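Two-domain protein containing predicted PHP-like metal-dependent phosphoesterase (Bacteroides vulgatus ATCC 8482, PDB 3E38) is predicted to act as a zinc-dependent phosphoesterase of the PHP family, perhaps hydrolysing phosphodiester bonds in nucleic acids. Local coordinates at the interface of chains A and B and the interface of chains A and C. Coordinates in Å, arbitrary orientation; residue numbers count along the deposited sequence, not the author numbering. Chains: chain A/B/C, two-domain protein containing predicted PHP-like metal-dependent phosphoesterase.

The C-alpha centres of contact 1 and contact 2 lie about 27 Å apart, and chain A turns a different surface to each neighbour. In contact 1 loops and the start of helix 72-84 of chain A receive B:Asp65 from a loop of chain B; contact 2 pairs the N-terminal tail of chain A with the start of strand 306-313 in the Ig-like domain of chain C. Helix 72-84 serves both, A:Arg72 at its start in contact 1 and A:Leu84 at its end in contact 2. Both interfaces are two-fold symmetric, and together they could hold the deposited tetramer, although the crystal alone does not establish that assembly in solution.

Contact 1: the interface of chains A and B. Residues chain A 29, 35, 65-68, 72, 76; chain B 65.
The carboxylate oxygen OD1 of B:Asp65 is gripped by A:Ser68 and A:Arg72, in a pocket on the PHP domain of chain A. From A:Arg72, NE reaches the syn side of OD1 at 3.0 Å, a salt bridge with a fairly straight hydrogen bond (160° at H). The terminal NH2 takes the syn lone pair of the other carboxylate oxygen, OD2, at 3.1 Å. The grip is thus side-on, one nitrogen to each oxygen, although the guanidinium and carboxylate planes are turned 40° apart. A bend in the arginine chain at chi2 (64°) helps bring NE to the acid, and A:Leu76 CD2 lies over the centre of one guanidinium face. A:Ser68 OG approaches OD1 from the anti side; its modelled separation is too short to be trusted as a length. The paired positive charge would probably favour the ionised acid.

Beyond the carboxylate, the carbonyl O of B:Asp65 accepts from the backbone N of A:Val67 at 2.9 Å, so backbone and side chain of one residue are both anchored. Aromatic rims meet its CB: A:Phe29 CZ at 4.0 Å and A:Trp35 CH2 at the same distance. A:Val66 CG1 lies against a face of the phenyl ring, towards its rim, and A:Ser68 CB sits at the ring's edge. Where the two symmetry-related loops meet, the carbonyl oxygens O of A:Asp65 and B:Asp65 come within 3.1 Å, an unfavourable meeting of two acceptors.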
# COMPACT_ATOMS: atom_id res chain seq x y z
N PHE A 29 -4.53 -30.36 -7.50
CA PHE A 29 -4.47 -31.83 -7.35
C PHE A 29 -5.59 -32.27 -6.43
O PHE A 29 -5.85 -33.47 -6.26
CB PHE A 29 -3.09 -32.32 -6.95
CG PHE A 29 -2.14 -32.41 -8.13
CD1 PHE A 29 -1.47 -31.30 -8.58
CD2 PHE A 29 -2.04 -33.58 -8.86
CE1 PHE A 29 -0.70 -31.35 -9.70
CE2 PHE A 29 -1.24 -33.63 -9.98
CZ PHE A 29 -0.55 -32.52 -10.37
N TRP A 35 -0.99 -24.41 -9.26
CA TRP A 35 -0.05 -25.51 -9.45
C TRP A 35 0.73 -25.67 -8.13
O TRP A 35 1.05 -24.68 -7.41
CB TRP A 35 0.86 -25.24 -10.68
CG TRP A 35 1.66 -26.45 -11.14
CD1 TRP A 35 3.00 -26.61 -11.06
CD2 TRP A 35 1.14 -27.65 -11.74
NE1 TRP A 35 3.36 -27.83 -11.57
CE2 TRP A 35 2.24 -28.49 -11.99
CE3 TRP A 35 -0.14 -28.09 -12.10
CZ2 TRP A 35 2.10 -29.75 -12.58
CZ3 TRP A 35 -0.28 -29.35 -12.66
CH2 TRP A 35 0.84 -30.17 -12.90
N ASP A 65 -9.23 -34.12 -15.45
CA ASP A 65 -8.11 -33.42 -16.11
C ASP A 65 -6.80 -33.67 -15.39
O ASP A 65 -5.79 -33.84 -16.02
CB ASP A 65 -8.32 -31.89 -16.14
CG ASP A 65 -9.51 -31.48 -16.97
OD1 ASP A 65 -9.55 -31.83 -18.17
OD2 ASP A 65 -10.39 -30.80 -16.41
N VAL A 66 -6.86 -33.68 -14.05
CA VAL A 66 -5.66 -33.85 -13.17
C VAL A 66 -5.74 -35.27 -12.69
O VAL A 66 -6.29 -35.60 -11.64
CB VAL A 66 -5.63 -32.78 -12.04
CG1 VAL A 66 -4.31 -32.82 -11.34
CG2 VAL A 66 -5.89 -31.37 -12.65
N VAL A 67 -5.10 -36.10 -13.48
CA VAL A 67 -5.27 -37.54 -13.42
C VAL A 67 -4.42 -38.33 -12.44
O VAL A 67 -4.67 -39.52 -12.20
CB VAL A 67 -5.02 -38.10 -14.83
CG1 VAL A 67 -4.91 -39.59 -14.78
CG2 VAL A 67 -6.12 -37.63 -15.76
N SER A 68 -3.43 -37.66 -11.88
CA SER A 68 -2.46 -38.29 -10.97
C SER A 68 -3.00 -38.77 -9.64
O SER A 68 -4.10 -38.45 -9.26
CB SER A 68 -1.37 -37.28 -10.68
OG SER A 68 -0.91 -36.68 -11.88
N ARG A 72 1.16 -37.25 -5.77
CA ARG A 72 1.76 -36.45 -6.84
C ARG A 72 2.05 -34.95 -6.52
O ARG A 72 3.10 -34.44 -6.86
CB ARG A 72 0.93 -36.62 -8.09
CG ARG A 72 1.52 -35.93 -9.28
CD ARG A 72 2.85 -36.54 -9.65
NE ARG A 72 3.26 -36.04 -10.95
CZ ARG A 72 4.52 -36.03 -11.38
NH1 ARG A 72 5.47 -36.49 -10.61
NH2 ARG A 72 4.83 -35.53 -12.57
N LEU A 76 5.82 -33.24 -6.70
CA LEU A 76 6.10 -32.14 -7.64
C LEU A 76 6.73 -30.93 -6.94
O LEU A 76 7.28 -30.04 -7.57
CB LEU A 76 4.80 -31.68 -8.34
CG LEU A 76 4.23 -32.54 -9.44
CD1 LEU A 76 2.83 -32.10 -9.79
CD2 LEU A 76 5.14 -32.41 -10.64
N ASP B 65 0.30 -35.06 -16.25
CA ASP B 65 -0.64 -34.86 -15.13
C ASP B 65 -1.98 -34.28 -15.50
O ASP B 65 -3.03 -34.67 -14.99
CB ASP B 65 0.02 -33.92 -14.12
CG ASP B 65 1.22 -34.54 -13.46
OD1 ASP B 65 1.03 -35.62 -12.86
OD2 ASP B 65 2.34 -33.96 -13.53

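Contact 2: the interface of chains A and C. Residues chain A 2-4, 44, 84; chain C 304-307.
A:Gln3 and C:Arg306 form an antiparallel beta bridge, by which the N-terminal tail of chain A pairs with the start of strand 306-313 in the Ig-like domain of chain C. The backbone N of A:Gln3 donates to C:Arg306 O at 3.0 Å, and C:Arg306 N returns a bond to A:Gln3 O at 3.1 Å. On either side of this pair, side chains lie along the tail. The methyl CB of A:Ala2 sits above the ring plane of C:Tyr307, off its CD2-CE2 rim, 3.5 Å from CE2. C:Thr305 turns CG2 towards the A:Gln3 carbonyl, while its OG1 lies 3.7 Å from A:Arg4 CB.

A:Arg4 runs extended from CG to NE, with CG anti to the backbone N (chi1 178°); its CD passes 3.9 Å from C:Thr305 OG1, and the chain carries its guanidinium under C:His304 CB, the two side chains crossing at a slant. There C:His304 CB covers the centre of one guanidinium face, 4.0 Å from A:Arg4 CZ, and the imidazole plane is turned 64° from the guanidinium. An alanine in place of A:Arg4 would probably leave C:His304 CB without the flat group it packs on and open a gap beside C:Thr305 OG1 where the CD stem had passed.

Further out, the C:Arg306 chain bends at chi3 (68°), bringing its guanidinium near A:Gln3 CB. Its NH1 makes a weak hydrogen bond to the phenol OH of A:Tyr44, which meets the guanidinium edge in plane. A:Leu84 CD2 also lies at that edge and covers the centre of one tyrosine ring face, helping to position A:Tyr44.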
# COMPACT_ATOMS: atom_id res chain seq x y z
N ALA A 2 13.37 -15.24 -9.82
CA ALA A 2 13.53 -13.99 -9.01
C ALA A 2 12.96 -14.22 -7.62
O ALA A 2 11.74 -14.13 -7.43
CB ALA A 2 12.82 -12.84 -9.68
N GLN A 3 13.84 -14.48 -6.65
CA GLN A 3 13.41 -14.85 -5.27
C GLN A 3 13.52 -13.76 -4.20
O GLN A 3 14.64 -13.29 -3.90
CB GLN A 3 14.23 -16.09 -4.82
N ARG A 4 12.36 -13.39 -3.62
CA ARG A 4 12.33 -12.43 -2.47
C ARG A 4 11.56 -12.89 -1.25
O ARG A 4 10.35 -13.14 -1.28
CB ARG A 4 11.79 -11.05 -2.81
CG ARG A 4 11.78 -10.19 -1.51
CD ARG A 4 11.65 -8.76 -1.77
NE ARG A 4 11.79 -7.94 -0.57
CZ ARG A 4 11.87 -6.60 -0.62
NH1 ARG A 4 11.82 -5.98 -1.79
NH2 ARG A 4 12.01 -5.88 0.49
N TYR A 44 7.92 -19.35 0.65
CA TYR A 44 9.25 -18.76 0.71
C TYR A 44 9.15 -17.24 0.83
O TYR A 44 9.76 -16.59 1.68
CB TYR A 44 10.02 -19.13 -0.55
CG TYR A 44 11.31 -18.44 -0.66
CD1 TYR A 44 12.37 -18.83 0.13
CD2 TYR A 44 11.48 -17.39 -1.53
CE1 TYR A 44 13.58 -18.21 0.06
CE2 TYR A 44 12.70 -16.75 -1.62
CZ TYR A 44 13.74 -17.17 -0.82
OH TYR A 44 14.97 -16.54 -0.85
N LEU A 84 14.65 -23.80 -2.08
CA LEU A 84 14.24 -22.61 -1.34
C LEU A 84 14.24 -22.76 0.19
O LEU A 84 13.86 -21.84 0.91
CB LEU A 84 12.85 -22.15 -1.81
CG LEU A 84 12.75 -21.63 -3.25
CD1 LEU A 84 11.37 -21.18 -3.55
CD2 LEU A 84 13.75 -20.48 -3.49
N HIS C 304 16.47 -6.42 -2.51
CA HIS C 304 16.55 -7.61 -1.66
C HIS C 304 16.07 -8.86 -2.34
O HIS C 304 15.42 -9.69 -1.75
CB HIS C 304 15.79 -7.35 -0.36
CG HIS C 304 16.26 -6.12 0.36
ND1 HIS C 304 17.50 -6.03 0.95
CD2 HIS C 304 15.68 -4.90 0.51
CE1 HIS C 304 17.66 -4.81 1.44
NE2 HIS C 304 16.57 -4.11 1.18
N THR C 305 16.41 -8.96 -3.62
CA THR C 305 16.02 -10.09 -4.45
C THR C 305 17.20 -10.75 -5.12
O THR C 305 18.05 -10.08 -5.65
CB THR C 305 15.05 -9.61 -5.55
OG1 THR C 305 13.94 -8.96 -4.91
CG2 THR C 305 14.55 -10.77 -6.42
N ARG C 306 17.20 -12.08 -5.08
CA ARG C 306 18.26 -12.90 -5.69
C ARG C 306 17.84 -13.43 -7.03
O ARG C 306 16.76 -13.95 -7.20
CB ARG C 306 18.59 -14.10 -4.80
CG ARG C 306 19.73 -14.99 -5.34
CD ARG C 306 19.92 -16.24 -4.50
NE ARG C 306 18.77 -17.14 -4.63
CZ ARG C 306 17.78 -17.26 -3.75
NH1 ARG C 306 17.81 -16.53 -2.63
NH2 ARG C 306 16.76 -18.10 -3.97
N TYR C 307 18.70 -13.24 -8.01
CA TYR C 307 18.44 -13.73 -9.37
C TYR C 307 19.45 -14.75 -9.83
O TYR C 307 20.63 -14.68 -9.48
CB TYR C 307 18.49 -12.57 -10.35
CG TYR C 307 17.47 -11.52 -10.08
CD1 TYR C 307 17.71 -10.52 -9.15
CD2 TYR C 307 16.26 -11.53 -10.75
CE1 TYR C 307 16.77 -9.55 -8.89
CE2 TYR C 307 15.30 -10.57 -10.49
CZ TYR C 307 15.56 -9.58 -9.56
OH TYR C 307 14.62 -8.62 -9.31